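Side-chain contacts in type III restriction-modification enzyme EcoP15I Res subunit (Escherichia coli, PDB 4ZCF), which uses ATP and, together with the Mod subunit, cleaves double-stranded DNA 25-27 base pairs downstream of one of two inversely oriented recognition sites: residues Q165-H168 with D169-A173; L184-S188 with G189-S193. All coordinates share one frame; numbering follows the deposited sequence.

Interaction 1. Residues Q165-H168 with D169-A173; sequences QAIH and DFVEA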
ATOM      1  N   GLN C 165       3.973  -9.011   3.549  1.00 50.39           N
ATOM      2  CA  GLN C 165       4.591  -8.371   2.378  1.00 49.17           C
ATOM      3  C   GLN C 165       6.084  -8.501   2.238  1.00 51.86           C
ATOM      4  O   GLN C 165       6.557  -8.693   1.118  1.00 51.05           O
ATOM      5  CB  GLN C 165       4.079  -6.959   2.091  1.00 49.90           C
ATOM      6  CG  GLN C 165       2.929  -6.966   1.083  1.00 59.86           C
ATOM      7  CD  GLN C 165       3.312  -6.992  -0.393  1.00 67.64           C
ATOM      8  OE1 GLN C 165       4.116  -6.193  -0.882  1.00 54.37           O
ATOM      9  NE2 GLN C 165       2.613  -7.815  -1.166  1.00 64.13           N
ATOM     10  N   ALA C 166       6.815  -8.433   3.373  1.00 48.22           N
ATOM     11  CA  ALA C 166       8.272  -8.589   3.459  1.00 47.55           C
ATOM     12  C   ALA C 166       8.690  -9.957   2.884  1.00 50.99           C
ATOM     13  O   ALA C 166       9.548  -9.995   2.001  1.00 51.01           O
ATOM     14  CB  ALA C 166       8.719  -8.466   4.901  1.00 48.03           C
ATOM     15  N   ILE C 167       8.019 -11.056   3.330  1.00 46.10           N
ATOM     16  CA  ILE C 167       8.242 -12.435   2.869  1.00 45.96           C
ATOM     17  C   ILE C 167       7.948 -12.606   1.356  1.00 50.07           C
ATOM     18  O   ILE C 167       8.834 -13.046   0.615  1.00 49.89           O
ATOM     19  CB  ILE C 167       7.583 -13.498   3.808  1.00 49.03           C
ATOM     20  CG1 ILE C 167       8.288 -13.499   5.181  1.00 48.16           C
ATOM     21  CG2 ILE C 167       7.630 -14.926   3.180  1.00 51.09           C
ATOM     22  CD1 ILE C 167       7.403 -13.590   6.327  1.00 54.23           C
ATOM     23  N   HIS C 168       6.739 -12.198   0.897  1.00 46.91           N
ATOM     24  CA  HIS C 168       6.365 -12.216  -0.522  1.00 46.15           C
ATOM     25  C   HIS C 168       7.489 -11.564  -1.354  1.00 48.53           C
ATOM     26  O   HIS C 168       8.075 -12.237  -2.189  1.00 49.10           O
ATOM     27  CB  HIS C 168       5.016 -11.494  -0.762  1.00 47.17           C
ATOM     28  CG  HIS C 168       4.770 -11.180  -2.211  1.00 51.04           C
ATOM     29  ND1 HIS C 168       4.967  -9.904  -2.716  1.00 53.28           N
ATOM     30  CD2 HIS C 168       4.461 -12.007  -3.237  1.00 52.41           C
ATOM     31  CE1 HIS C 168       4.739  -9.993  -4.017  1.00 52.29           C
ATOM     32  NE2 HIS C 168       4.431 -11.239  -4.376  1.00 52.34           N
ATOM     33  N   ASP C 169       7.829 -10.292  -1.059  1.00 43.83           N
ATOM     34  CA  ASP C 169       8.873  -9.505  -1.733  1.00 43.17           C
ATOM     35  C   ASP C 169      10.273 -10.105  -1.686  1.00 49.51           C
ATOM     36  O   ASP C 169      11.001  -9.979  -2.661  1.00 50.92           O
ATOM     37  CB  ASP C 169       8.933  -8.087  -1.151  1.00 44.00           C
ATOM     38  CG  ASP C 169       7.664  -7.257  -1.267  1.00 46.66           C
ATOM     39  OD1 ASP C 169       6.750  -7.659  -2.030  1.00 44.83           O
ATOM     40  OD2 ASP C 169       7.593  -6.198  -0.614  1.00 52.50           O
ATOM     41  N   PHE C 170      10.675 -10.699  -0.544  1.00 45.60           N
ATOM     42  CA  PHE C 170      11.999 -11.285  -0.385  1.00 44.73           C
ATOM     43  C   PHE C 170      12.102 -12.548  -1.242  1.00 48.28           C
ATOM     44  O   PHE C 170      13.063 -12.697  -1.987  1.00 47.06           O
ATOM     45  CB  PHE C 170      12.319 -11.561   1.114  1.00 45.65           C
ATOM     46  CG  PHE C 170      13.602 -12.331   1.398  1.00 45.55           C
ATOM     47  CD1 PHE C 170      14.830 -11.684   1.429  1.00 46.52           C
ATOM     48  CD2 PHE C 170      13.567 -13.698   1.671  1.00 46.79           C
ATOM     49  CE1 PHE C 170      16.004 -12.389   1.718  1.00 47.49           C
ATOM     50  CE2 PHE C 170      14.740 -14.402   1.975  1.00 48.74           C
ATOM     51  CZ  PHE C 170      15.952 -13.746   1.976  1.00 46.95           C
ATOM     52  N   VAL C 171      11.109 -13.441  -1.128  1.00 45.38           N
ATOM     53  CA  VAL C 171      11.028 -14.689  -1.883  1.00 45.50           C
ATOM     54  C   VAL C 171      10.962 -14.386  -3.412  1.00 52.53           C
ATOM     55  O   VAL C 171      11.768 -14.922  -4.176  1.00 51.96           O
ATOM     56  CB  VAL C 171       9.840 -15.556  -1.357  1.00 47.76           C
ATOM     57  CG1 VAL C 171       9.445 -16.646  -2.349  1.00 47.81           C
ATOM     58  CG2 VAL C 171      10.164 -16.164   0.003  1.00 46.69           C
ATOM     59  N   GLU C 172      10.052 -13.470  -3.816  1.00 50.83           N
ATOM     60  CA  GLU C 172       9.805 -13.046  -5.196  1.00 51.52           C
ATOM     61  C   GLU C 172      10.882 -12.196  -5.912  1.00 57.08           C
ATOM     62  O   GLU C 172      10.850 -12.106  -7.147  1.00 56.74           O
ATOM     63  CB  GLU C 172       8.412 -12.399  -5.322  1.00 52.86           C
ATOM     64  CG  GLU C 172       7.249 -13.374  -5.192  1.00 64.01           C
ATOM     65  CD  GLU C 172       7.239 -14.587  -6.109  1.00 83.84           C
ATOM     66  OE1 GLU C 172       7.711 -14.484  -7.265  1.00 87.87           O
ATOM     67  OE2 GLU C 172       6.742 -15.644  -5.665  1.00 67.77           O
ATOM     68  N   ALA C 173      11.802 -11.561  -5.148  1.00 54.89           N
ATOM     69  CA  ALA C 173      12.894 -10.706  -5.638  1.00 54.89           C
ATOM     70  C   ALA C 173      13.868 -11.446  -6.555  1.00 61.86           C
ATOM     71  O   ALA C 173      14.326 -12.539  -6.229  1.00 61.60           O
ATOM     72  CB  ALA C 173      13.641 -10.091  -4.468  1.00 55.44           C
TER
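His168 and Asp169 are joined through their side chains on helix 165-172, the crossover helix between the adjacent parallel strands 143-148 and 180-186 of the helicase-like domain. Four backbone bonds form the helix here. Asp169 N donates to Gln165 O and Phe170 N to Ala166 O; next along the helix, Val171 N reaches Ile167 O at 2.9 Å and Glu172 N reaches His168 O at 2.8 Å. Ala173 then leaves the helical path.

The polar side-chain contact is a His-carboxylate hydrogen bond, His168 ND1 to Asp169 OD1, 2.9 Å. It is bent, with an N-H...O angle of 142°, and OD1 is approached on its anti side from somewhat out of the carboxylate plane. Ring and carboxylate are turned 66° apart. With CG anti to the backbone N, chi1 165° carries the ring out beside its own carbonyl carbon, and the ring's rotation about CB-CG turns ND1 to Asp169. The bond probably helps set the turn of a ring whose side chain lies about 3 Å from a bound manganese ion, and Glu213 of another protein chain packs against His168.

Within the segment the apolar contact is one pair, Ile167 CG2 to Val171 CG2 at 4.2 Å; the same flank is covered by helix 212-217 through Leu216 and Ala215. The Glu172 carboxylate is turned elsewhere, OE2 accepting a hydrogen bond from Leu205 N. Its aliphatic stem stays by the imidazole: CB lies over one face, offset toward the rim, and CG is 3.6 Å from His168 NE2.

Interaction 2. Residues L184-S188 with G189-S193; sequences LVINS and GMINS. With nucleotides of chain E; nucleotides of chain D.
The amide of Asn187 is the flat group here, with Gly189 N and Met190 CG both lying to the same side of its plane. Its ND2 donates a nearly straight hydrogen bond (162°) to OP1 of DT6 of chain E, 3.1 Å away. Its OD1 accepts a hydrogen bond from Lys120 NZ and also lies 3.4 Å from Met190 CG, so both ends of the amide are held. With CG between the backbone N and the carbonyl carbon (chi1 62°), the amide is directed at the phosphate from the N-cap position of helix 188-191. This strand-to-helix turn thus forms a DNA-backbone contact of the helicase-like domain.

The short helix is held by Ile191 N to Asn187 O, 3.2 Å, and Asn192 N to Ser188 O, 3.0 Å. Gly189 O lies 3.4 Å from C5' of DT6 of chain E. Ser193 OG is also hydrogen-bonded to OP1 of DA7 of chain E, although the modelled length is doubtfully short. Asn192 ND2 is hydrogen-bonded to Thr237 OG1 and touches the sugar of DA19 of chain D.

Ile186 forms the apolar underside: CG1 meets Met190 CB at 3.8 Å and CG2 meets Ile191 CD1 at 3.8 Å, each pair of chains crossing at about a right angle. An alanine here would lose CG1, CG2 and CD1, which would probably open a gap beneath Met190 and Ile191 and leave the DNA-facing turn less firmly seated. Strand 180-186 runs between strands 109-113 and 143-148; Ile186 and Ile191 share Ile113 of the former, Val185 meets helix 117-128, and Ile191 rests on helix 236-242.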
ATOM      1  N   LEU C 184      16.325 -10.315   4.620  1.00 40.33           N
ATOM      2  CA  LEU C 184      15.141 -10.403   5.464  1.00 39.18           C
ATOM      3  C   LEU C 184      15.468 -10.220   6.941  1.00 42.19           C
ATOM      4  O   LEU C 184      16.089 -11.088   7.551  1.00 42.88           O
ATOM      5  CB  LEU C 184      14.375 -11.718   5.246  1.00 38.62           C
ATOM      6  CG  LEU C 184      12.973 -11.761   5.870  1.00 43.99           C
ATOM      7  CD1 LEU C 184      11.969 -11.012   5.025  1.00 44.71           C
ATOM      8  CD2 LEU C 184      12.502 -13.180   6.056  1.00 47.39           C
ATOM      9  N   VAL C 185      15.030  -9.106   7.518  1.00 37.34           N
ATOM     10  CA  VAL C 185      15.200  -8.849   8.948  1.00 37.17           C
ATOM     11  C   VAL C 185      13.873  -9.249   9.650  1.00 44.23           C
ATOM     12  O   VAL C 185      12.803  -8.750   9.288  1.00 43.40           O
ATOM     13  CB  VAL C 185      15.634  -7.395   9.256  1.00 39.12           C
ATOM     14  CG1 VAL C 185      16.075  -7.248  10.712  1.00 37.84           C
ATOM     15  CG2 VAL C 185      16.741  -6.941   8.305  1.00 38.74           C
ATOM     16  N   ILE C 186      13.959 -10.192  10.611  1.00 43.22           N
ATOM     17  CA  ILE C 186      12.831 -10.768  11.373  1.00 42.88           C
ATOM     18  C   ILE C 186      13.214 -10.982  12.852  1.00 47.13           C
ATOM     19  O   ILE C 186      14.337 -11.392  13.148  1.00 46.52           O
ATOM     20  CB  ILE C 186      12.333 -12.098  10.696  1.00 44.96           C
ATOM     21  CG1 ILE C 186      11.009 -12.601  11.314  1.00 44.48           C
ATOM     22  CG2 ILE C 186      13.429 -13.192  10.698  1.00 44.64           C
ATOM     23  CD1 ILE C 186      10.216 -13.586  10.449  1.00 49.70           C
ATOM     24  N   ASN C 187      12.273 -10.699  13.762  1.00 44.69           N
ATOM     25  CA  ASN C 187      12.441 -10.880  15.207  1.00 44.27           C
ATOM     26  C   ASN C 187      11.850 -12.228  15.647  1.00 46.93           C
ATOM     27  O   ASN C 187      11.292 -12.932  14.813  1.00 47.03           O
ATOM     28  CB  ASN C 187      11.884  -9.693  16.006  1.00 44.57           C
ATOM     29  CG  ASN C 187      10.405  -9.461  15.845  1.00 53.61           C
ATOM     30  OD1 ASN C 187       9.895  -9.281  14.727  1.00 51.58           O
ATOM     31  ND2 ASN C 187       9.689  -9.453  16.963  1.00 34.98           N
ATOM     32  N   SER C 188      12.053 -12.621  16.914  1.00 43.51           N
ATOM     33  CA  SER C 188      11.590 -13.898  17.478  1.00 44.12           C
ATOM     34  C   SER C 188      10.070 -14.045  17.520  1.00 49.11           C
ATOM     35  O   SER C 188       9.558 -15.142  17.244  1.00 49.19           O
ATOM     36  CB  SER C 188      12.165 -14.103  18.871  1.00 48.30           C
ATOM     37  OG  SER C 188      13.574 -14.176  18.791  1.00 62.34           O
ATOM     38  N   GLY C 189       9.379 -12.952  17.881  1.00 45.17           N
ATOM     39  CA  GLY C 189       7.922 -12.882  17.949  1.00 44.72           C
ATOM     40  C   GLY C 189       7.256 -13.204  16.625  1.00 49.26           C
ATOM     41  O   GLY C 189       6.183 -13.822  16.603  1.00 51.37           O
ATOM     42  N   MET C 190       7.906 -12.818  15.511  1.00 43.29           N
ATOM     43  CA  MET C 190       7.408 -13.062  14.159  1.00 43.27           C
ATOM     44  C   MET C 190       7.745 -14.446  13.645  1.00 53.02           C
ATOM     45  O   MET C 190       6.938 -15.030  12.915  1.00 54.96           O
ATOM     46  CB  MET C 190       7.813 -11.949  13.174  1.00 44.68           C
ATOM     47  CG  MET C 190       7.046 -10.621  13.385  1.00 46.19           C
ATOM     48  SD  MET C 190       5.231 -10.767  13.517  1.00 48.11           S
ATOM     49  CE  MET C 190       4.802 -11.376  11.885  1.00 44.23           C
ATOM     50  N   ILE C 191       8.908 -14.999  14.058  1.00 50.31           N
ATOM     51  CA  ILE C 191       9.312 -16.366  13.728  1.00 50.29           C
ATOM     52  C   ILE C 191       8.257 -17.330  14.360  1.00 55.59           C
ATOM     53  O   ILE C 191       7.807 -18.281  13.707  1.00 55.07           O
ATOM     54  CB  ILE C 191      10.769 -16.604  14.255  1.00 53.37           C
ATOM     55  CG1 ILE C 191      11.832 -15.881  13.395  1.00 53.40           C
ATOM     56  CG2 ILE C 191      11.124 -18.096  14.452  1.00 54.39           C
ATOM     57  CD1 ILE C 191      12.251 -16.558  12.057  1.00 54.34           C
ATOM     58  N   ASN C 192       7.830 -17.015  15.612  1.00 52.56           N
ATOM     59  CA  ASN C 192       6.862 -17.772  16.413  1.00 52.05           C
ATOM     60  C   ASN C 192       5.386 -17.508  16.131  1.00 56.29           C
ATOM     61  O   ASN C 192       4.540 -18.161  16.737  1.00 56.84           O
ATOM     62  CB  ASN C 192       7.173 -17.627  17.897  1.00 51.53           C
ATOM     63  CG  ASN C 192       8.482 -18.259  18.283  1.00 59.99           C
ATOM     64  OD1 ASN C 192       8.997 -19.150  17.591  1.00 46.40           O
ATOM     65  ND2 ASN C 192       9.065 -17.786  19.376  1.00 48.08           N
ATOM     66  N   SER C 193       5.071 -16.587  15.208  1.00 52.27           N
ATOM     67  CA  SER C 193       3.699 -16.276  14.827  1.00 51.72           C
ATOM     68  C   SER C 193       3.105 -17.331  13.894  1.00 56.00           C
ATOM     69  O   SER C 193       3.814 -17.811  13.010  1.00 56.97           O
ATOM     70  CB  SER C 193       3.644 -14.918  14.138  1.00 54.57           C
ATOM     71  OG  SER C 193       2.315 -14.673  13.717  1.00 59.93           O
TER
ATOM     72  P    DT E   6       5.893  -8.452  17.416  1.00 47.75           P
ATOM     73  OP1  DT E   6       6.787  -8.726  16.271  1.00 48.54           O
ATOM     74  OP2  DT E   6       5.257  -7.126  17.505  1.00 48.31           O
ATOM     75  O5'  DT E   6       4.704  -9.493  17.409  1.00 47.48           O
ATOM     76  C5'  DT E   6       4.791 -10.894  17.567  1.00 47.81           C
ATOM     77  C4'  DT E   6       3.395 -11.512  17.551  1.00 47.64           C
ATOM     78  O4'  DT E   6       2.764 -11.427  18.849  1.00 46.27           O
ATOM     79  C3'  DT E   6       2.426 -10.873  16.566  1.00 49.01           C
ATOM     80  O3'  DT E   6       1.919 -11.883  15.732  1.00 51.90           O
ATOM     81  C2'  DT E   6       1.380 -10.154  17.421  1.00 47.50           C
ATOM     82  C1'  DT E   6       1.447 -10.933  18.728  1.00 45.67           C
ATOM     83  N1   DT E   6       1.095 -10.186  19.983  1.00 43.16           N
ATOM     84  C2   DT E   6       0.282 -10.810  20.902  1.00 42.32           C
ATOM     85  O2   DT E   6      -0.211 -11.904  20.709  1.00 43.26           O
ATOM     86  N3   DT E   6       0.054 -10.092  22.054  1.00 41.18           N
ATOM     87  C4   DT E   6       0.533  -8.824  22.382  1.00 40.95           C
ATOM     88  O4   DT E   6       0.224  -8.282  23.453  1.00 41.71           O
ATOM     89  C5   DT E   6       1.411  -8.241  21.402  1.00 40.28           C
ATOM     90  C7   DT E   6       2.014  -6.888  21.669  1.00 38.77           C
ATOM     91  C6   DT E   6       1.649  -8.944  20.272  1.00 41.87           C
ATOM     92  P    DA E   7       1.007 -11.566  14.455  1.00 54.65           P
ATOM     93  OP1  DA E   7       1.234 -12.588  13.418  1.00 54.35           O
ATOM     94  OP2  DA E   7       1.130 -10.140  14.060  1.00 55.19           O
ATOM     95  O5'  DA E   7      -0.417 -11.820  15.139  1.00 56.08           O
ATOM     96  C5'  DA E   7      -0.714 -13.087  15.739  1.00 56.70           C
ATOM     97  C4'  DA E   7      -2.159 -13.148  16.194  1.00 57.75           C
ATOM     98  O4'  DA E   7      -2.333 -12.440  17.448  1.00 56.78           O
ATOM     99  C3'  DA E   7      -3.203 -12.609  15.213  1.00 58.93           C
ATOM    100  O3'  DA E   7      -4.225 -13.606  15.037  1.00 62.23           O
ATOM    101  C2'  DA E   7      -3.668 -11.290  15.832  1.00 56.47           C
ATOM    102  C1'  DA E   7      -3.339 -11.459  17.310  1.00 54.51           C
ATOM    103  N9   DA E   7      -2.880 -10.280  18.029  1.00 51.04           N
ATOM    104  C8   DA E   7      -2.018  -9.290  17.633  1.00 50.19           C
ATOM    105  N7   DA E   7      -1.764  -8.390  18.565  1.00 49.20           N
ATOM    106  C5   DA E   7      -2.501  -8.830  19.647  1.00 48.53           C
ATOM    107  C6   DA E   7      -2.708  -8.316  20.943  1.00 48.91           C
ATOM    108  N6   DA E   7      -2.137  -7.194  21.414  1.00 48.67           N
ATOM    109  N1   DA E   7      -3.511  -9.036  21.771  1.00 49.54           N
ATOM    110  C2   DA E   7      -4.125 -10.145  21.328  1.00 49.31           C
ATOM    111  N3   DA E   7      -3.985 -10.727  20.138  1.00 49.46           N
ATOM    112  C4   DA E   7      -3.164 -10.011  19.341  1.00 49.46           C
TER
ATOM    113  P    DA D  19       5.470 -21.152  23.082  1.00 67.37           P
ATOM    114  OP1  DA D  19       5.173 -21.569  21.675  1.00 67.46           O
ATOM    115  OP2  DA D  19       5.436 -22.165  24.169  1.00 66.91           O
ATOM    116  O5'  DA D  19       6.910 -20.444  23.189  1.00 65.25           O
ATOM    117  C5'  DA D  19       7.386 -19.595  22.174  1.00 62.61           C
ATOM    118  C4'  DA D  19       8.109 -18.412  22.764  1.00 60.33           C
ATOM    119  O4'  DA D  19       7.202 -17.584  23.515  1.00 58.17           O
ATOM    120  C3'  DA D  19       9.272 -18.664  23.705  1.00 59.76           C
ATOM    121  O3'  DA D  19      10.416 -19.038  22.909  1.00 60.96           O
ATOM    122  C2'  DA D  19       9.410 -17.254  24.281  1.00 57.95           C
ATOM    123  C1'  DA D  19       7.990 -16.687  24.262  1.00 56.20           C
ATOM    124  N9   DA D  19       7.360 -16.499  25.570  1.00 53.64           N
ATOM    125  C8   DA D  19       6.446 -17.326  26.181  1.00 52.00           C
ATOM    126  N7   DA D  19       6.003 -16.875  27.333  1.00 51.37           N
ATOM    127  C5   DA D  19       6.701 -15.694  27.517  1.00 51.48           C
ATOM    128  C6   DA D  19       6.696 -14.728  28.549  1.00 51.20           C
ATOM    129  N6   DA D  19       5.915 -14.850  29.617  1.00 51.64           N
ATOM    130  N1   DA D  19       7.501 -13.636  28.449  1.00 51.30           N
ATOM    131  C2   DA D  19       8.270 -13.500  27.352  1.00 52.14           C
ATOM    132  N3   DA D  19       8.371 -14.354  26.309  1.00 52.93           N
ATOM    133  C4   DA D  19       7.549 -15.437  26.445  1.00 52.86           C
TER

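From the N terminus, strand 143-148 leads to helix 165-172, where interaction 1 is made, and the chain then returns along strand 180-186 into helix 188-191 and interaction 2. Each contact is local within a continuous segment, so neither closes a long loop; they stand in series, neither nested nor crossed, with centres about 14 Å apart. Leu184 joins them: Phe170 CE1 packs 3.6 Å from Leu184 N, and Ala166 O lies 4.0 Å from Leu184 CD1. They lie on the helix and second strand of a beta-alpha-beta crossover and on its exit, from the helix, whose His168 lies near the manganese ion, along strand 180-186 to the turn that meets the DNA backbone.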